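Local coordinates for RedY-like protein (Hahella chejuensis, PDB 2JDJ), which probably takes part in the biosynthesis of the red pigment prodigiosin, as a dimeric protein of the alpha-beta barrel type, at residues 2-7 and 59-64; 6-11 and 85-90; 11-16 and 47-52; 34-39 and 68-73; 40-45 and 53-58. One frame throughout, in Å; residues are numbered along the deposited sequence.

Contact 1: residues 2-7 and 59-64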
# COMPACT_ATOMS: atom_id res chain seq x y z
N GLU A 2 2.18 -10.37 4.66
CA GLU A 2 2.18 -9.07 5.31
C GLU A 2 2.61 -7.98 4.35
O GLU A 2 3.22 -8.26 3.32
CB GLU A 2 3.07 -9.10 6.55
CG GLU A 2 2.63 -10.18 7.53
CD GLU A 2 3.18 -9.99 8.91
OE1 GLU A 2 3.08 -8.84 9.43
OE2 GLU A 2 3.70 -10.98 9.47
N THR A 3 2.26 -6.74 4.70
CA THR A 3 2.51 -5.58 3.88
C THR A 3 3.11 -4.52 4.75
O THR A 3 2.65 -4.30 5.87
CB THR A 3 1.23 -5.07 3.23
OG1 THR A 3 0.78 -6.02 2.26
CG2 THR A 3 1.46 -3.72 2.52
N ILE A 4 4.17 -3.91 4.25
CA ILE A 4 4.80 -2.77 4.90
C ILE A 4 4.71 -1.61 3.93
O ILE A 4 5.01 -1.76 2.75
CB ILE A 4 6.28 -3.05 5.24
CG1 ILE A 4 6.40 -4.25 6.19
CG2 ILE A 4 6.95 -1.80 5.82
CD1 ILE A 4 7.81 -4.78 6.33
N ILE A 5 4.28 -0.45 4.43
CA ILE A 5 4.10 0.74 3.62
C ILE A 5 4.89 1.86 4.29
O ILE A 5 4.80 2.03 5.51
CB ILE A 5 2.60 1.13 3.55
CG1 ILE A 5 1.83 0.07 2.74
CG2 ILE A 5 2.39 2.53 2.92
CD1 ILE A 5 0.30 0.10 2.95
N HIS A 6 5.69 2.58 3.50
CA HIS A 6 6.43 3.75 4.02
C HIS A 6 6.05 5.04 3.30
O HIS A 6 5.89 5.06 2.09
CB HIS A 6 7.95 3.58 3.82
CG HIS A 6 8.54 2.43 4.55
ND1 HIS A 6 9.25 1.43 3.91
CD2 HIS A 6 8.53 2.09 5.87
CE1 HIS A 6 9.65 0.54 4.80
NE2 HIS A 6 9.24 0.92 5.99
N LYS A 7 5.92 6.13 4.05
CA LYS A 7 5.87 7.46 3.48
C LYS A 7 7.33 7.84 3.39
O LYS A 7 8.09 7.62 4.34
CB LYS A 7 5.15 8.44 4.39
CG LYS A 7 3.66 8.15 4.55
CD LYS A 7 3.04 9.12 5.51
CE LYS A 7 1.50 9.08 5.45
NZ LYS A 7 0.99 9.92 6.60
N ILE A 59 5.36 -2.68 0.21
CA ILE A 59 6.15 -3.90 0.19
C ILE A 59 5.29 -5.04 0.68
O ILE A 59 4.86 -5.05 1.85
CB ILE A 59 7.39 -3.83 1.12
CG1 ILE A 59 8.09 -2.47 1.05
CG2 ILE A 59 8.34 -4.99 0.80
CD1 ILE A 59 9.05 -2.22 2.19
N LYS A 60 5.02 -6.00 -0.20
CA LYS A 60 4.30 -7.22 0.17
C LYS A 60 5.34 -8.31 0.45
O LYS A 60 6.21 -8.58 -0.40
CB LYS A 60 3.32 -7.63 -0.93
CG LYS A 60 2.48 -8.85 -0.57
CD LYS A 60 1.41 -9.18 -1.63
CE LYS A 60 0.02 -8.71 -1.20
NZ LYS A 60 -1.06 -9.22 -2.08
N ILE A 61 5.27 -8.90 1.65
CA ILE A 61 6.25 -9.90 2.10
C ILE A 61 5.59 -11.19 2.59
O ILE A 61 4.43 -11.19 3.02
CB ILE A 61 7.17 -9.37 3.23
CG1 ILE A 61 6.33 -8.82 4.39
CG2 ILE A 61 8.19 -8.33 2.70
CD1 ILE A 61 7.16 -8.33 5.59
N THR A 62 6.36 -12.27 2.53
CA THR A 62 5.89 -13.59 2.95
C THR A 62 5.53 -13.55 4.42
O THR A 62 4.41 -13.89 4.81
CB THR A 62 6.97 -14.66 2.69
OG1 THR A 62 8.23 -14.20 3.22
CG2 THR A 62 7.12 -14.89 1.19
N ASP A 63 6.49 -13.11 5.22
CA ASP A 63 6.24 -12.78 6.63
C ASP A 63 7.35 -11.87 7.10
O ASP A 63 8.44 -11.82 6.50
CB ASP A 63 6.19 -14.04 7.50
CG ASP A 63 7.44 -14.87 7.38
OD1 ASP A 63 8.44 -14.50 8.02
OD2 ASP A 63 7.42 -15.87 6.63
N ARG A 64 7.06 -11.15 8.18
CA ARG A 64 7.97 -10.16 8.76
C ARG A 64 9.30 -10.76 9.17
O ARG A 64 10.35 -10.10 9.09
CB ARG A 64 7.32 -9.47 9.98
CG ARG A 64 8.02 -8.21 10.44
CD ARG A 64 8.18 -7.21 9.31
NE ARG A 64 7.86 -5.84 9.72
CZ ARG A 64 8.77 -4.90 9.97
NH1 ARG A 64 10.07 -5.15 9.87
NH2 ARG A 64 8.36 -3.69 10.32

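Contact 2: residues 6-11 and 85-90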
# COMPACT_ATOMS: atom_id res chain seq x y z
N HIS A 6 5.69 2.58 3.50
CA HIS A 6 6.43 3.75 4.02
C HIS A 6 6.05 5.04 3.30
O HIS A 6 5.89 5.06 2.09
CB HIS A 6 7.95 3.58 3.82
CG HIS A 6 8.54 2.43 4.55
ND1 HIS A 6 9.25 1.43 3.91
CD2 HIS A 6 8.53 2.09 5.87
CE1 HIS A 6 9.65 0.54 4.80
NE2 HIS A 6 9.24 0.92 5.99
N LYS A 7 5.92 6.13 4.05
CA LYS A 7 5.87 7.46 3.48
C LYS A 7 7.33 7.84 3.39
O LYS A 7 8.09 7.62 4.34
CB LYS A 7 5.15 8.44 4.39
CG LYS A 7 3.66 8.15 4.55
CD LYS A 7 3.04 9.12 5.51
CE LYS A 7 1.50 9.08 5.45
NZ LYS A 7 0.99 9.92 6.60
N ILE A 8 7.72 8.38 2.24
CA ILE A 8 9.12 8.72 1.96
C ILE A 8 9.25 10.20 1.63
O ILE A 8 8.58 10.68 0.72
CB ILE A 8 9.66 7.88 0.77
CG1 ILE A 8 9.73 6.39 1.16
CG2 ILE A 8 11.03 8.44 0.28
CD1 ILE A 8 9.84 5.44 -0.02
N ARG A 9 10.11 10.92 2.34
CA ARG A 9 10.32 12.32 2.06
C ARG A 9 11.71 12.53 1.46
O ARG A 9 12.70 12.12 2.06
CB ARG A 9 10.18 13.14 3.34
CG ARG A 9 9.94 14.63 3.13
CD ARG A 9 9.99 15.40 4.46
NE ARG A 9 11.30 15.30 5.09
CZ ARG A 9 12.32 16.14 4.89
NH1 ARG A 9 12.20 17.21 4.10
NH2 ARG A 9 13.47 15.93 5.50
N LEU A 10 11.79 13.19 0.31
CA LEU A 10 13.07 13.60 -0.27
C LEU A 10 13.61 14.76 0.53
O LEU A 10 12.86 15.63 0.95
CB LEU A 10 12.88 14.04 -1.72
CG LEU A 10 12.32 13.06 -2.76
CD1 LEU A 10 12.44 13.65 -4.20
CD2 LEU A 10 13.00 11.71 -2.68
N PHE A 11 14.92 14.76 0.78
CA PHE A 11 15.56 15.91 1.39
C PHE A 11 15.48 17.11 0.44
O PHE A 11 15.41 18.26 0.85
CB PHE A 11 17.03 15.60 1.72
CG PHE A 11 17.20 14.46 2.70
CD1 PHE A 11 16.54 14.48 3.92
CD2 PHE A 11 18.03 13.40 2.41
CE1 PHE A 11 16.71 13.45 4.82
CE2 PHE A 11 18.20 12.36 3.30
CZ PHE A 11 17.54 12.38 4.50
N ARG A 85 20.98 8.89 1.13
CA ARG A 85 21.60 10.11 0.59
C ARG A 85 20.53 11.07 0.05
O ARG A 85 20.79 12.26 -0.10
CB ARG A 85 22.59 9.79 -0.54
CG ARG A 85 23.79 8.94 -0.15
CD ARG A 85 24.67 9.58 0.90
NE ARG A 85 25.38 10.75 0.37
CZ ARG A 85 26.50 10.70 -0.35
NH1 ARG A 85 27.05 9.53 -0.68
NH2 ARG A 85 27.06 11.83 -0.77
N MSE A 86 19.34 10.54 -0.23
CA MSE A 86 18.29 11.31 -0.92
C MSE A 86 17.00 11.49 -0.13
O MSE A 86 16.26 12.44 -0.38
CB MSE A 86 17.91 10.64 -2.24
CG MSE A 86 18.97 10.64 -3.32
SE MSE A 86 18.33 9.52 -4.79
CE MSE A 86 18.19 7.80 -3.94
N ALA A 87 16.73 10.58 0.80
CA ALA A 87 15.37 10.42 1.33
C ALA A 87 15.33 9.84 2.73
O ALA A 87 16.31 9.26 3.18
CB ALA A 87 14.57 9.53 0.38
N GLU A 88 14.19 9.97 3.41
CA GLU A 88 14.01 9.36 4.71
C GLU A 88 12.59 8.81 4.81
O GLU A 88 11.66 9.35 4.18
CB GLU A 88 14.25 10.40 5.83
CG GLU A 88 13.34 11.62 5.73
CD GLU A 88 13.51 12.62 6.86
OE1 GLU A 88 14.37 12.40 7.75
OE2 GLU A 88 12.79 13.64 6.85
N VAL A 89 12.43 7.73 5.56
CA VAL A 89 11.11 7.19 5.85
C VAL A 89 10.58 8.08 6.98
O VAL A 89 11.28 8.34 7.97
CB VAL A 89 11.21 5.71 6.31
CG1 VAL A 89 9.87 5.22 6.86
CG2 VAL A 89 11.67 4.80 5.17
N VAL A 90 9.34 8.57 6.83
CA VAL A 90 8.72 9.45 7.83
C VAL A 90 7.51 8.79 8.53
O VAL A 90 6.97 9.33 9.48
CB VAL A 90 8.38 10.86 7.23
CG1 VAL A 90 9.67 11.58 6.75
CG2 VAL A 90 7.42 10.77 6.05

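Contact 3: residues 11-16 and 47-52. With SO4 (sulfate ion), chain C; IPA (isopropyl alcohol), chain E.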
# COMPACT_ATOMS: atom_id res chain seq x y z
N PHE A 11 14.92 14.76 0.78
CA PHE A 11 15.56 15.91 1.39
C PHE A 11 15.48 17.11 0.44
O PHE A 11 15.41 18.26 0.85
CB PHE A 11 17.03 15.60 1.72
CG PHE A 11 17.20 14.46 2.70
CD1 PHE A 11 16.54 14.48 3.92
CD2 PHE A 11 18.03 13.40 2.41
CE1 PHE A 11 16.71 13.45 4.82
CE2 PHE A 11 18.20 12.36 3.30
CZ PHE A 11 17.54 12.38 4.50
N ASP A 12 15.45 16.83 -0.86
CA ASP A 12 15.45 17.90 -1.82
C ASP A 12 14.72 17.45 -3.07
O ASP A 12 15.20 16.54 -3.75
CB ASP A 12 16.91 18.21 -2.14
CG ASP A 12 17.06 19.11 -3.31
OD1 ASP A 12 16.20 20.01 -3.52
OD2 ASP A 12 18.07 18.90 -4.02
N VAL A 13 13.58 18.08 -3.38
CA VAL A 13 12.76 17.63 -4.51
C VAL A 13 13.46 17.84 -5.84
O VAL A 13 13.10 17.20 -6.81
CB VAL A 13 11.32 18.25 -4.59
CG1 VAL A 13 10.45 17.76 -3.47
CG2 VAL A 13 11.34 19.78 -4.64
N ALA A 14 14.45 18.73 -5.89
CA ALA A 14 15.29 18.83 -7.11
C ALA A 14 15.89 17.48 -7.50
O ALA A 14 16.08 17.19 -8.69
CB ALA A 14 16.39 19.89 -6.95
N GLN A 15 16.11 16.61 -6.51
CA GLN A 15 16.67 15.26 -6.77
C GLN A 15 15.70 14.19 -7.21
O GLN A 15 16.07 13.02 -7.28
CB GLN A 15 17.38 14.74 -5.53
CG GLN A 15 18.86 15.00 -5.56
CD GLN A 15 19.57 14.44 -4.36
OE1 GLN A 15 19.04 14.43 -3.23
NE2 GLN A 15 20.79 13.97 -4.58
N ALA A 16 14.45 14.57 -7.48
CA ALA A 16 13.42 13.57 -7.80
C ALA A 16 13.88 12.66 -8.92
O ALA A 16 13.66 11.44 -8.87
CB ALA A 16 12.10 14.23 -8.16
N LEU A 47 5.27 16.42 -5.16
CA LEU A 47 6.59 17.00 -5.33
C LEU A 47 6.62 18.47 -4.88
O LEU A 47 7.45 19.22 -5.35
CB LEU A 47 7.13 16.80 -6.76
CG LEU A 47 7.64 15.39 -7.11
CD1 LEU A 47 8.05 15.30 -8.58
CD2 LEU A 47 8.79 14.92 -6.19
N GLN A 48 5.71 18.87 -4.00
CA GLN A 48 5.78 20.15 -3.29
C GLN A 48 7.04 20.12 -2.41
O GLN A 48 7.25 19.16 -1.69
CB GLN A 48 4.55 20.34 -2.39
CG GLN A 48 3.24 20.65 -3.12
CD GLN A 48 2.05 20.86 -2.16
OE1 GLN A 48 2.07 21.78 -1.34
NE2 GLN A 48 1.02 20.00 -2.27
N ALA A 49 7.87 21.16 -2.45
CA ALA A 49 9.12 21.13 -1.66
C ALA A 49 8.88 20.78 -0.20
O ALA A 49 9.55 19.93 0.36
CB ALA A 49 9.89 22.46 -1.79
N ASN A 50 7.89 21.42 0.42
CA ASN A 50 7.68 21.27 1.85
C ASN A 50 6.63 20.21 2.23
O ASN A 50 6.14 20.20 3.37
CB ASN A 50 7.35 22.63 2.49
CG ASN A 50 8.35 23.72 2.10
OD1 ASN A 50 7.96 24.81 1.65
ND2 ASN A 50 9.65 23.43 2.25
N ALA A 51 6.32 19.30 1.30
CA ALA A 51 5.41 18.18 1.57
C ALA A 51 5.94 17.31 2.72
O ALA A 51 7.15 17.04 2.81
CB ALA A 51 5.20 17.33 0.30
N PRO A 52 5.06 16.86 3.61
CA PRO A 52 5.49 15.93 4.65
C PRO A 52 6.03 14.60 4.08
O PRO A 52 6.80 13.92 4.76
CB PRO A 52 4.21 15.70 5.47
CG PRO A 52 3.10 16.05 4.52
CD PRO A 52 3.63 17.19 3.74
S SO4 C . 5.95 24.04 -4.38
O1 SO4 C . 7.19 23.27 -4.22
O2 SO4 C . 6.32 25.43 -4.65
O3 SO4 C . 5.12 23.46 -5.45
O4 SO4 C . 5.15 24.01 -3.15
C1 IPA E . 10.13 17.91 -10.52
C2 IPA E . 10.99 18.30 -9.32
C3 IPA E . 11.06 19.81 -9.17
O2 IPA E . 12.28 17.78 -9.52

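Contact 4: residues 34-39 and 68-73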
# COMPACT_ATOMS: atom_id res chain seq x y z
N LEU A 34 16.10 -10.50 -2.77
CA LEU A 34 15.50 -10.45 -1.43
C LEU A 34 14.36 -11.45 -1.41
O LEU A 34 13.25 -11.14 -1.84
CB LEU A 34 15.03 -9.04 -1.10
CG LEU A 34 16.04 -7.90 -1.21
CD1 LEU A 34 15.34 -6.54 -1.09
CD2 LEU A 34 17.16 -8.02 -0.18
N PRO A 35 14.64 -12.68 -0.93
CA PRO A 35 13.67 -13.78 -1.02
C PRO A 35 12.31 -13.50 -0.37
O PRO A 35 11.31 -14.04 -0.83
CB PRO A 35 14.38 -14.95 -0.32
CG PRO A 35 15.82 -14.58 -0.30
CD PRO A 35 15.90 -13.10 -0.29
N SER A 36 12.26 -12.69 0.70
CA SER A 36 10.98 -12.37 1.38
C SER A 36 10.06 -11.42 0.62
O SER A 36 8.87 -11.34 0.94
CB SER A 36 11.24 -11.78 2.75
OG SER A 36 11.85 -10.52 2.63
N VAL A 37 10.59 -10.71 -0.37
CA VAL A 37 9.78 -9.73 -1.11
C VAL A 37 8.97 -10.41 -2.21
O VAL A 37 9.52 -10.95 -3.17
CB VAL A 37 10.64 -8.59 -1.69
CG1 VAL A 37 9.76 -7.54 -2.37
CG2 VAL A 37 11.47 -7.94 -0.59
N VAL A 38 7.65 -10.37 -2.06
CA VAL A 38 6.71 -10.93 -3.02
C VAL A 38 6.28 -9.88 -4.06
O VAL A 38 6.11 -10.19 -5.26
CB VAL A 38 5.47 -11.50 -2.29
CG1 VAL A 38 4.44 -12.04 -3.29
CG2 VAL A 38 5.89 -12.58 -1.28
N ARG A 39 6.07 -8.65 -3.60
CA ARG A 39 5.72 -7.52 -4.48
C ARG A 39 6.33 -6.28 -3.88
O ARG A 39 6.40 -6.14 -2.64
CB ARG A 39 4.22 -7.31 -4.57
CG ARG A 39 3.41 -8.46 -5.10
CD ARG A 39 1.98 -8.05 -5.30
NE ARG A 39 1.81 -7.18 -6.46
CZ ARG A 39 1.70 -7.64 -7.71
NH1 ARG A 39 1.53 -6.80 -8.72
NH2 ARG A 39 1.73 -8.96 -7.96
N ASP A 68 12.87 -9.35 7.85
CA ASP A 68 13.88 -8.92 8.82
C ASP A 68 15.26 -9.51 8.55
O ASP A 68 16.27 -8.81 8.67
CB ASP A 68 13.41 -9.24 10.24
CG ASP A 68 12.36 -8.26 10.74
OD1 ASP A 68 11.83 -7.45 9.94
OD2 ASP A 68 12.07 -8.29 11.95
N ALA A 69 15.30 -10.79 8.19
CA ALA A 69 16.53 -11.46 7.78
C ALA A 69 17.12 -10.81 6.52
O ALA A 69 18.32 -10.52 6.46
CB ALA A 69 16.29 -12.95 7.56
N ASP A 70 16.25 -10.56 5.52
CA ASP A 70 16.67 -9.92 4.27
C ASP A 70 17.27 -8.55 4.52
O ASP A 70 18.15 -8.13 3.78
CB ASP A 70 15.51 -9.79 3.29
CG ASP A 70 15.17 -11.10 2.61
OD1 ASP A 70 15.95 -12.06 2.74
OD2 ASP A 70 14.11 -11.16 1.94
N MSE A 71 16.79 -7.86 5.56
CA MSE A 71 17.31 -6.53 5.91
C MSE A 71 18.74 -6.57 6.45
O MSE A 71 19.47 -5.59 6.36
CB MSE A 71 16.40 -5.84 6.93
CG MSE A 71 15.12 -5.25 6.36
SE MSE A 71 14.11 -4.37 7.78
CE MSE A 71 15.27 -2.81 8.05
N GLU A 72 19.11 -7.72 7.02
CA GLU A 72 20.44 -7.89 7.60
C GLU A 72 21.49 -8.30 6.56
O GLU A 72 22.67 -8.39 6.88
CB GLU A 72 20.41 -8.89 8.77
CG GLU A 72 19.35 -8.62 9.84
CD GLU A 72 19.71 -7.50 10.81
OE1 GLU A 72 19.07 -7.43 11.88
OE2 GLU A 72 20.64 -6.70 10.51
N THR A 73 21.04 -8.55 5.33
CA THR A 73 21.96 -8.89 4.24
C THR A 73 22.69 -7.64 3.76
O THR A 73 22.24 -6.52 3.99
CB THR A 73 21.22 -9.53 3.04
OG1 THR A 73 20.30 -8.59 2.48
CG2 THR A 73 20.49 -10.81 3.46

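Contact 5: residues 40-45 and 53-58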
# COMPACT_ATOMS: atom_id res chain seq x y z
N PHE A 40 6.77 -5.37 -4.74
CA PHE A 40 7.30 -4.09 -4.31
C PHE A 40 7.01 -3.07 -5.38
O PHE A 40 7.21 -3.33 -6.56
CB PHE A 40 8.79 -4.18 -4.06
CG PHE A 40 9.41 -2.87 -3.71
CD1 PHE A 40 9.12 -2.26 -2.49
CD2 PHE A 40 10.28 -2.25 -4.59
CE1 PHE A 40 9.70 -1.06 -2.15
CE2 PHE A 40 10.88 -1.03 -4.26
CZ PHE A 40 10.58 -0.44 -3.04
N ASP A 41 6.51 -1.91 -4.96
CA ASP A 41 6.27 -0.80 -5.88
C ASP A 41 6.28 0.54 -5.16
O ASP A 41 5.95 0.62 -3.98
CB ASP A 41 5.01 -0.99 -6.72
CG ASP A 41 3.86 -1.65 -5.96
OD1 ASP A 41 3.60 -2.86 -6.18
OD2 ASP A 41 3.19 -0.94 -5.17
N VAL A 42 6.68 1.59 -5.89
CA VAL A 42 6.82 2.93 -5.34
C VAL A 42 5.90 3.87 -6.13
O VAL A 42 5.67 3.64 -7.32
CB VAL A 42 8.29 3.41 -5.40
CG1 VAL A 42 8.43 4.83 -4.88
CG2 VAL A 42 9.18 2.46 -4.55
N HIS A 43 5.37 4.90 -5.45
CA HIS A 43 4.34 5.77 -6.02
C HIS A 43 4.59 7.20 -5.66
O HIS A 43 4.86 7.49 -4.49
CB HIS A 43 2.97 5.34 -5.50
CG HIS A 43 2.77 3.86 -5.57
ND1 HIS A 43 2.27 3.23 -6.68
CD2 HIS A 43 3.12 2.89 -4.69
CE1 HIS A 43 2.27 1.93 -6.48
NE2 HIS A 43 2.77 1.69 -5.28
N ARG A 44 4.49 8.07 -6.66
CA ARG A 44 4.78 9.50 -6.51
C ARG A 44 3.53 10.19 -6.02
O ARG A 44 2.58 10.33 -6.77
CB ARG A 44 5.16 10.11 -7.87
CG ARG A 44 5.64 11.59 -7.81
CD ARG A 44 5.85 12.15 -9.24
NE ARG A 44 6.56 11.20 -10.10
CZ ARG A 44 5.98 10.45 -11.04
NH1 ARG A 44 6.72 9.62 -11.75
NH2 ARG A 44 4.67 10.51 -11.27
N ALA A 45 3.57 10.66 -4.78
CA ALA A 45 2.42 11.30 -4.11
C ALA A 45 2.38 12.84 -4.27
O ALA A 45 1.31 13.43 -4.39
CB ALA A 45 2.44 10.94 -2.64
N TYR A 53 5.62 14.24 2.87
CA TYR A 53 6.19 13.10 2.15
C TYR A 53 5.93 13.24 0.67
O TYR A 53 4.95 13.87 0.28
CB TYR A 53 5.65 11.76 2.66
CG TYR A 53 4.17 11.53 2.40
CD1 TYR A 53 3.73 10.80 1.29
CD2 TYR A 53 3.23 12.05 3.27
CE1 TYR A 53 2.35 10.60 1.06
CE2 TYR A 53 1.87 11.86 3.05
CZ TYR A 53 1.44 11.13 1.95
OH TYR A 53 0.07 10.96 1.77
N HIS A 54 6.82 12.67 -0.15
CA HIS A 54 6.73 12.77 -1.62
C HIS A 54 6.34 11.46 -2.28
O HIS A 54 5.71 11.46 -3.35
CB HIS A 54 8.07 13.28 -2.19
CG HIS A 54 8.53 14.52 -1.51
ND1 HIS A 54 7.99 15.76 -1.80
CD2 HIS A 54 9.39 14.71 -0.49
CE1 HIS A 54 8.53 16.66 -1.00
NE2 HIS A 54 9.39 16.05 -0.20
N TYR A 55 6.71 10.36 -1.63
CA TYR A 55 6.54 9.03 -2.22
C TYR A 55 5.95 8.09 -1.21
O TYR A 55 6.04 8.32 -0.01
CB TYR A 55 7.87 8.45 -2.76
CG TYR A 55 8.41 9.25 -3.93
CD1 TYR A 55 8.05 8.96 -5.25
CD2 TYR A 55 9.27 10.32 -3.71
CE1 TYR A 55 8.54 9.71 -6.32
CE2 TYR A 55 9.78 11.10 -4.77
CZ TYR A 55 9.40 10.79 -6.06
OH TYR A 55 9.91 11.56 -7.08
N VAL A 56 5.31 7.04 -1.72
CA VAL A 56 4.84 5.97 -0.89
C VAL A 56 5.37 4.67 -1.49
O VAL A 56 5.28 4.48 -2.70
CB VAL A 56 3.29 5.88 -0.88
CG1 VAL A 56 2.86 4.74 0.01
CG2 VAL A 56 2.66 7.19 -0.40
N GLU A 57 5.92 3.79 -0.66
CA GLU A 57 6.27 2.46 -1.16
C GLU A 57 5.41 1.41 -0.46
O GLU A 57 5.08 1.55 0.71
CB GLU A 57 7.77 2.19 -1.03
CG GLU A 57 8.28 1.84 0.36
CD GLU A 57 9.82 1.79 0.45
OE1 GLU A 57 10.52 1.86 -0.59
OE2 GLU A 57 10.33 1.69 1.58
N VAL A 58 5.06 0.37 -1.22
CA VAL A 58 4.24 -0.74 -0.77
C VAL A 58 5.07 -2.03 -0.91
O VAL A 58 5.47 -2.41 -2.02
CB VAL A 58 2.91 -0.85 -1.57
CG1 VAL A 58 2.00 -1.95 -0.99
CG2 VAL A 58 2.17 0.51 -1.58
O HOH W 1 3.39 -4.18 -3.58

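Contact 1: residues 2-7 and 59-64
E2, T3 and I4 run antiparallel to I61, K60 and I59, the two strand axes coming within 4.6 Å at 157°. E2 with I61 and I4 with I59 are hydrogen-bonded pairs, each closed by two backbone bonds; T3 with K60, between them, is a non-hydrogen-bonded pair. The I61 N to E2 O bond is short at 2.7 Å, and T3 CA lies 3.2 Å from I59 O in a CA-H...O contact.

E2, I4, I59 and I61 share one face of the sheet. I61 holds CG1 between its backbone N and carbonyl carbon (chi1 54°), 3.3 Å from E2 O, and its CD1 touches I4 CD1 at 3.7 Å. That same I4 methyl lies over one face of the R64 guanidinium, toward the rim and 3.6 Å from R64 NE, the two side chains crossing at about a right angle. Salt bridges to D68 and E92 hold the arginine's charge. I59 CD1 approaches H6 CE1 obliquely at 3.8 Å, while H6 ND1 bonds to E57.

Beyond the strand, D63 N-caps helix 64-71, whose F67 covers I4 and I61. T3 and K60 face the other way, packing on H43 and R39 of the second subunit. Helices on one face and a partner sheet on the other are characteristic of the dimeric alpha-beta barrel fold.

Contact 2: residues 6-11 and 85-90
I8, R9 and L10 pair with V89, E88 and A87 as antiparallel strands, joining strand 2-10 to 87-97, an outermost strand of this chain's sheet. R9 and E88 exchange two backbone bonds, V90 N binds K7 O, and F11 N closes the end on M86 O at 2.9 Å.

The tight part is the face of I8, L10 and A87: A87 CB sits 3.7 Å from I8 CG2 and 4.1 Å from L10 CD2; F83 of helix 74-86 covers I8, and F19 of helix 16-30 covers L10. V89, on this face but more exposed, sets CG2 over one face of the H6 ring, 4.2 Å from its centroid.

The looser, more exposed side carries the salt bridge. R9 and E88 lie side by side, and R9 grips one oxygen with two nitrogens: NE meets the anti lone pair of E88 OE2 at 2.8 Å, whereas NH2 reaches it at 2.7 Å from above the carboxylate plane. E88 OE2 stays in the guanidinium plane, although the two groups are turned 69° apart. An alanine in place of E88 would probably leave the R9 guanidinium without its mate and freer to swing.

The exposed F11 ring lies with one face over A87 CA and its CE2 3.4 Å from A87 N, while R85 O sits at its edge.

Contact 3: residues 11-16 and 47-52
V13 spreads its two methyls over the backbone of the 47-49 loop. CG1 lies 3.8 Å from L47 O; CG2, held between the backbone N and carbonyl carbon of V13, is 4.0 Å from A49 CA and also touches A49 CB. This is a shallow apolar contact at the surface. Next to it, A16 CB meets L47 CD2 at 3.9 Å, so one branch of the leucine bears on the start of helix 16-30.

V13 owes its position to a 3-10 segment, in which Q15 N bonds to D12 O and A16 N to V13 O at 3.0 Å; Q15 then occupies the N-cap of the helix. V13 O also accepts from isopropyl alcohol O2 at 2.9 Å. The alcohol's C1 lies 3.9 Å from L47 CD1, and thus the solvent molecule touches both loops. A sulfate binds A49 instead, with A49 N giving a straight bond to O1 at 2.8 Å (173° at the hydrogen). Both molecules probably come from the crystallisation liquor.

H54 packs against V13, and Y55 against A16 and L47. The arrangement is a loop-to-loop contact at one end of the sheet, joining the strand-to-helix connection after 2-10 to the connection of the hairpin made by strands 37-44 and 55-61.

Contact 4: residues 34-39 and 68-73
The D70 carboxylate is the flat group at the centre, meeting L34, P35 and S36 of a turn. L34 CB and P35 CD lie on one side of its plane and S36 OG on the other. P35 CD comes obliquely to 3.2 Å from D70 OD1, and L34 CB is 3.8 Å from D70 OD2. S36 N lies close to the plane and gives its hydrogen to the syn lone pair of D70 OD2 at 2.7 Å.

S36 OG stands between its backbone N and carbonyl carbon (chi1 67°), beside the same acceptor. It donates to D70 OD2 as well, though the modelled 2.4 Å separating S36 OG from D70 OD2 is so short that its exact length is doubtful. One carboxylate oxygen, in a buried setting, thus receives two donors of one serine. The type I turn from L34 to V37, closed by V37 N to L34 O at 3.1 Å, presents both. On the helical side T73 OG1 bonds to D70 O at 2.6 Å and caps F76 N, while L34 CD2 passes nearby.

S36 packs on A66 and F67 of helix 64-71 and L34 on T75 of helix 74-86; beyond the turn, V38 and R39 face K60 in a classic beta bulge, and R39 continues the sheet into the second subunit.

Contact 5: residues 40-45 and 53-58
D41 places CG between its backbone N and carbonyl carbon (chi1 37°) and H43 places CG anti to its carbonyl carbon (chi1 -46°), turnings that let the two side chains meet beside V58. They lie on the beta hairpin of strands 37-44 and 55-61, whose backbone pairs D41 with V58 and H43 with V56 by two bonds each.

H43 NE2 donates to D41 OD2 at 2.7 Å; the oxygen is met on its anti side, somewhat out of the carboxylate plane. V58 CG2 lies 3.9 Å from H43 NE2, and V58 CB is 3.6 Å from D41 OD2. An alanine at H43 would probably leave D41 OD2 without this donor and open a gap beside V58 CG2. A water bridges D41 OD1 and V58 O.

On the other face, V42 CG2 lies alongside E57 CB, and E57 OE1 reaches the edge of the F40 ring, 3.4 Å from CZ; E57 OE2 bonds to H6. R44 CB runs beside Y55 CE1 at 3.7 Å, its guanidinium bound to E20 and to E96 of the second subunit.

Where H54 and Y55 form a classic bulge opposite I8, A45 N bonds to H54 O at 2.7 Å and A45 CB rests 3.7 Å from Y53 CE1.

Overall arrangement
Contacts 1, 2 and 5 tie together the four-stranded antiparallel sheet, in the order 37-44, 55-61, 2-10, 87-97. Contacts 1 and 2 use the two edges of strand 2-10, their centres about 17 Å apart. H6 ND1 to E57 OE2, 2.6 Å, links both to contact 5. Contacts 3 and 4 lie at opposite ends, about 28 Å between centres: contact 3 meets contact 5 through H54 and Y55, and contact 4 meets contact 1 through K60 N to R39 O at 2.8 Å. Glycerol beside H6 and E57, and isopropyl alcohol near L34, F40 and I59, may mark a pocket between sheet and helices. Contacts 1, 2, 4 and 5 also reach the second subunit, contact 2 through K7.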